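Long-range contacts in lysine specific cysteine protease (Porphyromonas gingivalis, PDB 3M1H), which cleaves proteins after lysine and may act as a secreted virulence factor, this chain being its K3 cleaved adhesin domain, a calcium-binding beta jelly roll: residues 93-98 with 157-162; 97-102 with 114-119; 68-73 with 153-158. One frame throughout, in Å; residues are numbered along the deposited sequence.

Three neighbouring seams of one five-stranded antiparallel sheet, ordered 19-22, 65-69, 154-160, 96-102, 116-119, make up the set. Contact 3 joins 65-69 to 154-160, contact 1 joins 154-160 to 96-102, and contact 2 joins 96-102 to the outermost strand 116-119. Contacts 1 and 2 share Tyr97 and Ala98, with centres about 9 Å apart; contacts 1 and 3 share Phe157 and Arg158, centres about 16 Å apart. His96 NE2 to Glu117 OE2 (2.7 Å) and Arg158 NH1 to Tyr100 OH (2.9 Å) tie contacts 1 and 2 together. One calcium ion lies about 8 Å from the side chain of His159, and a sodium ion about 5 Å from that of Tyr154.

Contact 1: 93-98 with 157-162; sequences ASEHYA and FRHFGC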
loop_
_atom_site.group_PDB
_atom_site.type_symbol
_atom_site.label_atom_id
_atom_site.label_comp_id
_atom_site.label_asym_id
_atom_site.label_seq_id
_atom_site.Cartn_x
_atom_site.Cartn_y
_atom_site.Cartn_z
ATOM N N ALA A 93 11.927 -8.807 0.597
ATOM C CA ALA A 93 10.808 -8.317 1.412
ATOM C C ALA A 93 10.922 -6.849 1.849
ATOM O O ALA A 93 9.954 -6.292 2.363
ATOM C CB ALA A 93 10.612 -9.210 2.622
ATOM N N SER A 94 12.077 -6.198 1.654
ATOM C CA SER A 94 12.415 -4.978 2.403
ATOM C C SER A 94 11.800 -3.718 1.805
ATOM O O SER A 94 12.485 -2.741 1.561
ATOM C CB SER A 94 13.946 -4.798 2.505
ATOM O OG SER A 94 14.522 -5.983 3.014
ATOM N N GLU A 95 10.487 -3.740 1.597
ATOM C CA GLU A 95 9.786 -2.581 1.048
ATOM C C GLU A 95 9.526 -1.577 2.150
ATOM O O GLU A 95 9.233 -1.942 3.276
ATOM C CB GLU A 95 8.463 -3.015 0.418
ATOM C CG GLU A 95 8.583 -4.073 -0.648
ATOM C CD GLU A 95 9.166 -3.609 -1.961
ATOM O OE1 GLU A 95 9.415 -2.407 -2.135
ATOM O OE2 GLU A 95 9.405 -4.491 -2.819
ATOM N N HIS A 96 9.658 -0.298 1.800
ATOM C CA HIS A 96 9.526 0.823 2.701
ATOM C C HIS A 96 8.208 1.539 2.403
ATOM O O HIS A 96 7.945 1.899 1.261
ATOM C CB HIS A 96 10.746 1.749 2.491
ATOM C CG HIS A 96 10.799 2.970 3.355
ATOM N ND1 HIS A 96 11.490 4.099 2.958
ATOM C CD2 HIS A 96 10.296 3.253 4.576
ATOM C CE1 HIS A 96 11.372 5.032 3.887
ATOM N NE2 HIS A 96 10.667 4.540 4.889
ATOM N N TYR A 97 7.394 1.709 3.431
ATOM C CA TYR A 97 6.117 2.403 3.270
ATOM C C TYR A 97 5.772 3.229 4.485
ATOM O O TYR A 97 6.355 3.050 5.573
ATOM C CB TYR A 97 4.983 1.424 2.936
ATOM C CG TYR A 97 4.453 0.691 4.144
ATOM C CD1 TYR A 97 3.253 1.056 4.733
ATOM C CD2 TYR A 97 5.173 -0.356 4.721
ATOM C CE1 TYR A 97 2.784 0.410 5.836
ATOM C CE2 TYR A 97 4.712 -1.026 5.824
ATOM C CZ TYR A 97 3.508 -0.634 6.384
ATOM O OH TYR A 97 2.979 -1.260 7.488
ATOM N N ALA A 98 4.843 4.157 4.293
ATOM C CA ALA A 98 4.301 4.948 5.385
ATOM C C ALA A 98 2.801 5.200 5.203
ATOM O O ALA A 98 2.289 5.100 4.084
ATOM C CB ALA A 98 5.067 6.283 5.540
ATOM N N PHE A 157 -1.533 5.777 1.895
ATOM C CA PHE A 157 -0.501 4.750 1.941
ATOM C C PHE A 157 0.551 5.110 0.899
ATOM O O PHE A 157 0.249 5.303 -0.276
ATOM C CB PHE A 157 -1.102 3.377 1.597
ATOM C CG PHE A 157 -2.207 2.951 2.526
ATOM C CD1 PHE A 157 -1.916 2.204 3.668
ATOM C CD2 PHE A 157 -3.525 3.308 2.265
ATOM C CE1 PHE A 157 -2.942 1.834 4.521
ATOM C CE2 PHE A 157 -4.544 2.956 3.132
ATOM C CZ PHE A 157 -4.234 2.214 4.253
ATOM N N ARG A 158 1.799 5.206 1.322
ATOM C CA ARG A 158 2.868 5.694 0.462
ATOM C C ARG A 158 3.981 4.678 0.381
ATOM O O ARG A 158 4.507 4.300 1.391
ATOM C CB ARG A 158 3.434 6.974 1.033
ATOM C CG ARG A 158 4.413 7.683 0.125
ATOM C CD ARG A 158 4.996 8.878 0.832
ATOM N NE ARG A 158 6.083 9.501 0.067
ATOM C CZ ARG A 158 7.051 10.259 0.587
ATOM N NH1 ARG A 158 7.105 10.513 1.884
ATOM N NH2 ARG A 158 7.979 10.783 -0.220
ATOM N N HIS A 159 4.328 4.242 -0.817
ATOM C CA HIS A 159 5.448 3.332 -1.061
ATOM C C HIS A 159 6.564 4.189 -1.644
ATOM O O HIS A 159 6.362 4.802 -2.687
ATOM C CB HIS A 159 5.040 2.295 -2.091
ATOM C CG HIS A 159 6.076 1.240 -2.367
ATOM N ND1 HIS A 159 6.182 0.618 -3.585
ATOM C CD2 HIS A 159 7.045 0.691 -1.586
ATOM C CE1 HIS A 159 7.122 -0.312 -3.538
ATOM N NE2 HIS A 159 7.670 -0.280 -2.335
ATOM N N PHE A 160 7.696 4.300 -0.936
ATOM C CA PHE A 160 8.714 5.300 -1.331
ATOM C C PHE A 160 10.045 4.975 -0.704
ATOM O O PHE A 160 10.120 4.130 0.142
ATOM C CB PHE A 160 8.276 6.694 -0.892
ATOM C CG PHE A 160 8.397 6.941 0.587
ATOM C CD1 PHE A 160 9.377 7.798 1.067
ATOM C CD2 PHE A 160 7.573 6.295 1.499
ATOM C CE1 PHE A 160 9.489 8.046 2.418
ATOM C CE2 PHE A 160 7.677 6.547 2.865
ATOM C CZ PHE A 160 8.651 7.410 3.321
ATOM N N GLY A 161 11.076 5.705 -1.095
ATOM C CA GLY A 161 12.353 5.610 -0.393
ATOM C C GLY A 161 12.883 4.191 -0.363
ATOM O O GLY A 161 13.380 3.729 0.662
ATOM N N CYS A 162 12.733 3.481 -1.465
ATOM C CA CYS A 162 13.291 2.143 -1.608
ATOM C C CYS A 162 13.364 1.766 -3.080
ATOM O O CYS A 162 12.693 2.362 -3.929
ATOM C CB CYS A 162 12.514 1.077 -0.837
ATOM S SG CYS A 162 10.779 0.945 -1.338
#
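The rings of His96 and Phe160 meet obliquely, centroids 4.5 Å apart and planes at 34°, with His96 CE1 and NE2 nearest to Phe160 CZ. At the rim of the Phe160 ring CE2 touches Ala98 CB, while the guanidinium of Arg158 lies over the face opposite His96, a cation-pi contact, and its NE pairs with Asp65. The edge of His96 is turned to Gly161: ND1 donates to Gly161 O (3.0 Å), entering from above the carbonyl plane, and NE2 is held by Glu117. The ring of His159 is met at its edge by Glu95 OE1 and His96 O. Its NE2 donates to Glu95 OE1 (2.8 Å, 151°); OE1 lies nearly in the ring plane, while the carboxylate is turned well out of it and is met from above its own plane. Glu95 reaches there by a bend at chi2 (-73°). His159 ND1 is hydrogen-bonded to Ser52 OG, and Ser54 with the backbone of Phe166 holds Glu95 OE2, so this buried pair is fixed at both ends. The backbones form an antiparallel seam of the jelly-roll sheet, with Ala98 and Arg158 a hydrogen-bonded pair and Tyr97 and His159 a non-hydrogen-bonded one. Beyond it, Phe160 N donates to His96 O (3.3 Å). Where the chain turns at Gly161, Cys162 comes back against His96, CB to CB, and His96 N donates to SG in a long bond (3.6 Å).

Contact 2: 97-102 with 114-119; sequences YAVYAS and ALLEEV
Leu115 and Leu116 both face Val99, a classic beta bulge: Val99 N donates to Leu116 O (2.9 Å), while Val99 O accepts a bent hydrogen bond of 137° from Leu115 N (2.9 Å). It interrupts a regular antiparallel pairing, in which Tyr97 and Glu118 are hydrogen-bonded N to O both ways and Ala98 and Glu117 form a non-hydrogen-bonded pair. The extra residue sends Leu115 CD1 along to Ala101 CB (3.8 Å) and leaves Ala114 beside Tyr100, its CB above the ring off-centre in a CH-pi contact. Ala114 CB also meets Ala98 CB. On the face of Tyr97, Val99 and Leu116, the chains of Tyr97 and Glu118 run side by side in the same direction, both with chi1 near +70°, CG lodged between N and the carbonyl carbon. Glu118 CG rests on Tyr97 CE2 (3.3 Å), and Tyr97 OH donates to Glu118 OE2 (2.7 Å) from above the carboxylate plane, which stands 81° from the ring. Lys144 forms a salt bridge to the same OE2. Leu116 CD2 comes up to Tyr97 OH (3.7 Å) on the same side of the ring plane as Glu118 CG. On the other face a water bridges Tyr100 OH (partner Arg158) and Glu117 OE1; Glu117 OE2 holds His96. Tyr97 and Val99 pack on strand 79-87, Leu115 and Leu116 on 142-148, so a bulged edge pairing faces the other sheet of the jelly roll.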
loop_
_atom_site.group_PDB
_atom_site.type_symbol
_atom_site.label_atom_id
_atom_site.label_comp_id
_atom_site.label_asym_id
_atom_site.label_seq_id
_atom_site.Cartn_x
_atom_site.Cartn_y
_atom_site.Cartn_z
ATOM N N TYR A 97 7.394 1.709 3.431
ATOM C CA TYR A 97 6.117 2.403 3.270
ATOM C C TYR A 97 5.772 3.229 4.485
ATOM O O TYR A 97 6.355 3.050 5.573
ATOM C CB TYR A 97 4.983 1.424 2.936
ATOM C CG TYR A 97 4.453 0.691 4.144
ATOM C CD1 TYR A 97 3.253 1.056 4.733
ATOM C CD2 TYR A 97 5.173 -0.356 4.721
ATOM C CE1 TYR A 97 2.784 0.410 5.836
ATOM C CE2 TYR A 97 4.712 -1.026 5.824
ATOM C CZ TYR A 97 3.508 -0.634 6.384
ATOM O OH TYR A 97 2.979 -1.260 7.488
ATOM N N ALA A 98 4.843 4.157 4.293
ATOM C CA ALA A 98 4.301 4.948 5.385
ATOM C C ALA A 98 2.801 5.200 5.203
ATOM O O ALA A 98 2.289 5.100 4.084
ATOM C CB ALA A 98 5.067 6.283 5.540
ATOM N N VAL A 99 2.140 5.539 6.301
ATOM C CA VAL A 99 0.726 5.845 6.346
ATOM C C VAL A 99 0.589 7.257 6.913
ATOM O O VAL A 99 1.220 7.560 7.940
ATOM C CB VAL A 99 -0.067 4.856 7.256
ATOM C CG1 VAL A 99 -1.566 5.229 7.304
ATOM C CG2 VAL A 99 0.188 3.414 6.800
ATOM N N TYR A 100 -0.204 8.100 6.267
ATOM C CA TYR A 100 -0.381 9.504 6.677
ATOM C C TYR A 100 -1.854 9.846 6.787
ATOM O O TYR A 100 -2.674 9.223 6.097
ATOM C CB TYR A 100 0.218 10.430 5.618
ATOM C CG TYR A 100 1.653 10.241 5.313
ATOM C CD1 TYR A 100 2.630 11.044 5.896
ATOM C CD2 TYR A 100 2.062 9.298 4.381
ATOM C CE1 TYR A 100 3.985 10.857 5.579
ATOM C CE2 TYR A 100 3.398 9.127 4.059
ATOM C CZ TYR A 100 4.353 9.905 4.656
ATOM O OH TYR A 100 5.659 9.711 4.289
ATOM N N ALA A 101 -2.197 10.828 7.627
ATOM C CA ALA A 101 -3.523 11.423 7.665
ATOM C C ALA A 101 -3.393 12.911 7.272
ATOM O O ALA A 101 -2.408 13.567 7.627
ATOM C CB ALA A 101 -4.159 11.319 9.065
ATOM N N SER A 102 -4.409 13.388 6.580
ATOM C CA SER A 102 -4.599 14.799 6.298
ATOM C C SER A 102 -5.950 15.263 6.820
ATOM O O SER A 102 -6.966 14.570 6.664
ATOM C CB SER A 102 -4.528 15.055 4.781
ATOM O OG SER A 102 -4.969 16.369 4.475
ATOM N N ALA A 114 4.311 11.093 9.166
ATOM C CA ALA A 114 3.777 9.728 9.097
ATOM C C ALA A 114 3.274 9.271 10.467
ATOM O O ALA A 114 3.945 9.475 11.496
ATOM C CB ALA A 114 4.831 8.771 8.596
ATOM N N LEU A 115 2.085 8.677 10.478
ATOM C CA LEU A 115 1.549 7.971 11.635
ATOM C C LEU A 115 2.222 6.606 11.868
ATOM O O LEU A 115 2.272 6.125 13.017
ATOM C CB LEU A 115 0.037 7.811 11.487
ATOM C CG LEU A 115 -0.779 9.078 11.257
ATOM C CD1 LEU A 115 -2.249 8.726 11.159
ATOM C CD2 LEU A 115 -0.527 10.074 12.387
ATOM N N LEU A 116 2.684 5.984 10.784
ATOM C CA LEU A 116 3.368 4.711 10.759
ATOM C C LEU A 116 4.323 4.748 9.576
ATOM O O LEU A 116 3.958 5.169 8.470
ATOM C CB LEU A 116 2.382 3.541 10.635
ATOM C CG LEU A 116 2.984 2.155 10.398
ATOM C CD1 LEU A 116 3.795 1.721 11.601
ATOM C CD2 LEU A 116 1.932 1.068 10.118
ATOM N N GLU A 117 5.567 4.333 9.814
ATOM C CA GLU A 117 6.541 4.217 8.757
ATOM C C GLU A 117 7.411 3.026 9.085
ATOM O O GLU A 117 7.944 2.898 10.199
ATOM C CB GLU A 117 7.390 5.491 8.625
ATOM C CG GLU A 117 8.504 5.367 7.587
ATOM C CD GLU A 117 9.157 6.708 7.231
ATOM O OE1 GLU A 117 8.701 7.751 7.750
ATOM O OE2 GLU A 117 10.128 6.706 6.427
ATOM N N GLU A 118 7.540 2.125 8.132
ATOM C CA GLU A 118 8.357 0.951 8.369
ATOM C C GLU A 118 8.914 0.318 7.101
ATOM O O GLU A 118 8.527 0.615 5.951
ATOM C CB GLU A 118 7.632 -0.077 9.252
ATOM C CG GLU A 118 6.459 -0.693 8.647
ATOM C CD GLU A 118 5.693 -1.700 9.553
ATOM O OE1 GLU A 118 5.848 -1.758 10.800
ATOM O OE2 GLU A 118 4.896 -2.435 8.967
ATOM N N VAL A 119 9.919 -0.527 7.332
ATOM C CA VAL A 119 10.483 -1.376 6.320
ATOM C C VAL A 119 10.156 -2.788 6.708
ATOM O O VAL A 119 10.493 -3.225 7.816
ATOM C CB VAL A 119 12.045 -1.173 6.110
ATOM C CG1 VAL A 119 12.598 -2.201 5.121
ATOM C CG2 VAL A 119 12.312 0.259 5.635
HETATM O O HOH W 1 7.582 10.094 6.047
#

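Contact 3: 68-73 with 153-158; sequences LVTPEL and KYVAFR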
loop_
_atom_site.group_PDB
_atom_site.type_symbol
_atom_site.label_atom_id
_atom_site.label_comp_id
_atom_site.label_asym_id
_atom_site.label_seq_id
_atom_site.Cartn_x
_atom_site.Cartn_y
_atom_site.Cartn_z
ATOM N N LEU A 68 -1.535 5.869 -2.404
ATOM C CA LEU A 68 -2.916 5.359 -2.516
ATOM C C LEU A 68 -3.715 6.056 -1.432
ATOM O O LEU A 68 -3.432 5.873 -0.257
ATOM C CB LEU A 68 -2.941 3.845 -2.344
ATOM C CG LEU A 68 -4.336 3.198 -2.369
ATOM C CD1 LEU A 68 -4.969 3.318 -3.755
ATOM C CD2 LEU A 68 -4.252 1.717 -1.941
ATOM N N VAL A 69 -4.699 6.863 -1.842
ATOM C CA VAL A 69 -5.447 7.750 -0.947
ATOM C C VAL A 69 -6.915 7.307 -0.875
ATOM O O VAL A 69 -7.532 6.988 -1.891
ATOM C CB VAL A 69 -5.328 9.219 -1.391
ATOM C CG1 VAL A 69 -5.934 10.125 -0.289
ATOM C CG2 VAL A 69 -3.844 9.601 -1.680
ATOM N N THR A 70 -7.438 7.246 0.338
ATOM C CA THR A 70 -8.831 6.913 0.564
ATOM C C THR A 70 -9.752 7.988 0.006
ATOM O O THR A 70 -9.341 9.121 -0.246
ATOM C CB THR A 70 -9.131 6.794 2.086
ATOM O OG1 THR A 70 -8.960 8.063 2.725
ATOM C CG2 THR A 70 -8.232 5.759 2.751
ATOM N N PRO A 71 -11.044 7.661 -0.119
ATOM C CA PRO A 71 -11.988 8.736 -0.312
ATOM C C PRO A 71 -12.084 9.620 0.948
ATOM O O PRO A 71 -11.495 9.287 1.977
ATOM C CB PRO A 71 -13.318 7.987 -0.500
ATOM C CG PRO A 71 -13.019 6.536 -0.504
ATOM C CD PRO A 71 -11.696 6.377 0.138
ATOM N N GLU A 72 -12.800 10.739 0.836
ATOM C CA GLU A 72 -12.944 11.671 1.935
ATOM C C GLU A 72 -13.710 11.004 3.067
ATOM O O GLU A 72 -14.736 10.358 2.829
ATOM C CB GLU A 72 -13.645 12.946 1.472
ATOM C CG GLU A 72 -13.665 14.024 2.549
ATOM C CD GLU A 72 -14.481 15.247 2.180
ATOM O OE1 GLU A 72 -14.765 16.044 3.087
ATOM O OE2 GLU A 72 -14.818 15.425 1.002
ATOM N N LEU A 73 -13.188 11.164 4.284
ATOM C CA LEU A 73 -13.665 10.522 5.497
ATOM C C LEU A 73 -14.294 11.590 6.400
ATOM O O LEU A 73 -13.903 12.769 6.344
ATOM C CB LEU A 73 -12.504 9.853 6.214
ATOM C CG LEU A 73 -11.654 8.819 5.455
ATOM C CD1 LEU A 73 -10.371 8.468 6.214
ATOM C CD2 LEU A 73 -12.456 7.571 5.146
ATOM N N LYS A 153 -9.484 13.653 7.252
ATOM C CA LYS A 153 -10.345 13.590 6.087
ATOM C C LYS A 153 -9.838 12.587 5.054
ATOM O O LYS A 153 -10.643 12.041 4.297
ATOM C CB LYS A 153 -10.423 14.970 5.404
ATOM C CG LYS A 153 -11.102 16.047 6.201
ATOM C CD LYS A 153 -11.330 17.320 5.384
ATOM C CE LYS A 153 -12.446 18.168 5.965
ATOM N NZ LYS A 153 -12.403 19.579 5.467
ATOM N N TYR A 154 -8.534 12.357 5.016
ATOM C CA TYR A 154 -7.959 11.408 4.070
ATOM C C TYR A 154 -6.840 10.634 4.723
ATOM O O TYR A 154 -6.075 11.205 5.520
ATOM C CB TYR A 154 -7.346 12.134 2.845
ATOM C CG TYR A 154 -8.309 12.947 2.047
ATOM C CD1 TYR A 154 -9.087 12.348 1.072
ATOM C CD2 TYR A 154 -8.455 14.313 2.259
ATOM C CE1 TYR A 154 -9.986 13.075 0.331
ATOM C CE2 TYR A 154 -9.368 15.046 1.516
ATOM C CZ TYR A 154 -10.116 14.416 0.565
ATOM O OH TYR A 154 -11.010 15.171 -0.165
ATOM N N VAL A 155 -6.724 9.354 4.347
ATOM C CA VAL A 155 -5.585 8.512 4.721
ATOM C C VAL A 155 -4.851 8.133 3.431
ATOM O O VAL A 155 -5.498 7.775 2.432
ATOM C CB VAL A 155 -6.058 7.254 5.499
ATOM C CG1 VAL A 155 -4.935 6.255 5.642
ATOM C CG2 VAL A 155 -6.637 7.709 6.877
ATOM N N ALA A 156 -3.514 8.247 3.450
ATOM C CA ALA A 156 -2.666 7.852 2.353
ATOM C C ALA A 156 -1.671 6.775 2.748
ATOM O O ALA A 156 -1.089 6.826 3.829
ATOM C CB ALA A 156 -1.905 9.059 1.758
ATOM N N PHE A 157 -1.533 5.777 1.895
ATOM C CA PHE A 157 -0.501 4.750 1.941
ATOM C C PHE A 157 0.551 5.110 0.899
ATOM O O PHE A 157 0.249 5.303 -0.276
ATOM C CB PHE A 157 -1.102 3.377 1.597
ATOM C CG PHE A 157 -2.207 2.951 2.526
ATOM C CD1 PHE A 157 -1.916 2.204 3.668
ATOM C CD2 PHE A 157 -3.525 3.308 2.265
ATOM C CE1 PHE A 157 -2.942 1.834 4.521
ATOM C CE2 PHE A 157 -4.544 2.956 3.132
ATOM C CZ PHE A 157 -4.234 2.214 4.253
ATOM N N ARG A 158 1.799 5.206 1.322
ATOM C CA ARG A 158 2.868 5.694 0.462
ATOM C C ARG A 158 3.981 4.678 0.381
ATOM O O ARG A 158 4.507 4.300 1.391
ATOM C CB ARG A 158 3.434 6.974 1.033
ATOM C CG ARG A 158 4.413 7.683 0.125
ATOM C CD ARG A 158 4.996 8.878 0.832
ATOM N NE ARG A 158 6.083 9.501 0.067
ATOM C CZ ARG A 158 7.051 10.259 0.587
ATOM N NH1 ARG A 158 7.105 10.513 1.884
ATOM N NH2 ARG A 158 7.979 10.783 -0.220
#
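Thr70 OG1 is gripped twice: it accepts from Val155 N (3.0 Å) in a nearly straight bond of 177° and donates to Pro71 O (2.9 Å). Its chi1 of 65° sets the hydroxyl between the backbone N and the carbonyl carbon, where it stands in for a backbone acceptor just as strand 65-69 ends, and it turns CG2 onto Val155 CB (3.8 Å). Thr70 N meanwhile donates to Val155 O, so both backbone polar atoms of Val155 are engaged by this one threonine. Further along, after the chain has swung out at Pro71, it returns with Leu73 N donating to Lys153 O (2.7 Å). Leu73 CD1 then packs against Val155 CG2 on the buried side, where strand 167-177 supplies Ile175 as a neighbour.

The ring of Tyr154 lies across the outward bend. Thr70 O meets it edge-on at CD1 (3.5 Å), Glu72 CA sits by CE1 (3.6 Å), and the aliphatic part of Glu72 crosses near the phenol OH. Tyr154 CB touches Val69 CG1, while Val69 CG2 meets Ala156 CB, making a small apolar row on this face. On the other face Leu68 and Phe157 form a hydrogen-bonded pair, linked by N-to-O bonds in both directions; Phe157 CD2 brings its ring edge to Leu68 O (3.6 Å), and the ring packs edge-to-face with Phe83 and against Leu170. Regular pairing at Leu68 and Val69 thus passes into an irregular continuation in which Thr70 OG1 replaces one backbone acceptor, joining two inner, neighbouring strands of the antiparallel sheet that packs on strand 167-177 in the jelly-roll fold of the cleaved adhesin domain.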